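Local coordinates for protein forkhead-associated 1 (Saccharomyces cerevisiae, PDB 6C4U) that binds phosphothreonine peptides through an engineered FHA domain, recognising a phosphothreonine-containing peptide of the human transcription factor c-Myc, at residues A22-S25 and Q26-E30. Residues are numbered along the deposited sequence; the frame is centred on the assembly and turned at random.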
# COMPACT_ATOMS: atom_id res chain seq x y z
N ALA F 22 -5.54 -10.66 7.72
CA ALA F 22 -6.97 -10.42 7.91
C ALA F 22 -7.68 -11.72 8.28
O ALA F 22 -7.40 -12.79 7.71
CB ALA F 22 -7.56 -9.82 6.65
N ASP F 23 -8.61 -11.60 9.23
CA ASP F 23 -9.43 -12.72 9.68
C ASP F 23 -10.41 -13.09 8.55
O ASP F 23 -11.18 -12.24 8.12
CB ASP F 23 -10.19 -12.28 10.95
CG ASP F 23 -10.97 -13.42 11.63
OD1 ASP F 23 -10.99 -14.57 11.13
OD2 ASP F 23 -11.55 -13.14 12.69
N ILE F 24 -10.38 -14.33 8.08
CA ILE F 24 -11.26 -14.74 6.98
C ILE F 24 -12.76 -14.80 7.38
O ILE F 24 -13.64 -14.53 6.54
CB ILE F 24 -10.79 -16.05 6.31
CG1 ILE F 24 -9.39 -15.84 5.73
CG2 ILE F 24 -11.73 -16.47 5.20
CD1 ILE F 24 -8.73 -17.11 5.23
N SER F 25 -13.05 -15.11 8.64
CA SER F 25 -14.41 -15.00 9.16
C SER F 25 -14.93 -13.58 8.95
O SER F 25 -15.85 -13.36 8.17
CB SER F 25 -14.49 -15.35 10.65
OG SER F 25 -14.26 -16.72 10.87
N GLN F 26 -14.27 -12.62 9.60
CA GLN F 26 -14.67 -11.21 9.56
C GLN F 26 -14.71 -10.63 8.14
O GLN F 26 -15.44 -9.69 7.87
CB GLN F 26 -13.75 -10.37 10.46
CG GLN F 26 -14.30 -9.00 10.83
CD GLN F 26 -15.37 -9.08 11.90
OE1 GLN F 26 -15.06 -9.32 13.07
NE2 GLN F 26 -16.63 -8.87 11.52
N VAL F 27 -13.92 -11.20 7.22
CA VAL F 27 -13.92 -10.78 5.80
C VAL F 27 -15.18 -11.20 5.08
O VAL F 27 -15.71 -10.43 4.28
CB VAL F 27 -12.65 -11.29 5.05
CG1 VAL F 27 -12.85 -11.45 3.54
CG2 VAL F 27 -11.49 -10.36 5.35
N LEU F 28 -15.67 -12.40 5.33
CA LEU F 28 -16.90 -12.88 4.69
C LEU F 28 -18.16 -12.20 5.30
O LEU F 28 -19.11 -11.86 4.57
CB LEU F 28 -16.96 -14.40 4.74
CG LEU F 28 -15.78 -15.04 3.98
CD1 LEU F 28 -15.58 -16.50 4.33
CD2 LEU F 28 -15.95 -14.88 2.47
N LYS F 29 -18.13 -11.98 6.62
CA LYS F 29 -19.15 -11.18 7.32
C LYS F 29 -19.33 -9.75 6.79
O LYS F 29 -20.40 -9.16 6.95
CB LYS F 29 -18.88 -11.12 8.85
CG LYS F 29 -19.83 -11.98 9.69
CD LYS F 29 -19.20 -12.54 10.98
CE LYS F 29 -19.73 -13.93 11.34
NZ LYS F 29 -18.64 -14.86 11.75
N GLU F 30 -18.29 -9.19 6.19
CA GLU F 30 -18.37 -7.85 5.63
C GLU F 30 -19.27 -7.82 4.40
O GLU F 30 -19.15 -8.67 3.52
CB GLU F 30 -16.96 -7.32 5.29
CG GLU F 30 -16.91 -5.89 4.79
CD GLU F 30 -17.62 -4.92 5.71
OE1 GLU F 30 -17.20 -4.80 6.88
OE2 GLU F 30 -18.59 -4.28 5.25
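L28 lies back along the helix against I24, one turn earlier, the two side chains side by side and pointing the same way. Followed outward, L28 CB faces both carbonyl oxygens, I24 O and S25 O, CG comes down on I24 O, and CD1 continues past that oxygen to reach I24 CG2 at 3.9 Å. A chi1 of -62° sets CG beside the backbone N of L28, which itself donates to I24 O at 3.2 Å, so the branch and the amide of one residue close on the same carbonyl. Beyond the pair, I24 rests on S126 and L28 on E128, near the end of the modelled chain. The short helix 24-29 links strand 18-21, an outer strand of the six-stranded sheet in the FHA beta-sandwich, to strand 34-41 of the other sheet. D23 is its N-cap. A chi1 of -173° turns the D23 carboxylate toward the first amides of the helix. There S25 N donates to D23 OD1 at 3.3 Å from above the carboxylate plane, 60° out of it. The D23 carbonyl begins the helical bonding by accepting at D23 O from V27 N at 3.1 Å, while the V27 CG2 methyl lies 3.4 Å from D23 O and also touches CB of the buried A22. S25 O takes K29 N at 3.1 Å in an almost straight bond, plus a weak, bent one from L28 N. Just beyond, E30 OE2 forms a salt bridge with R32, while the backbone O of E30 accepts from K35 NZ.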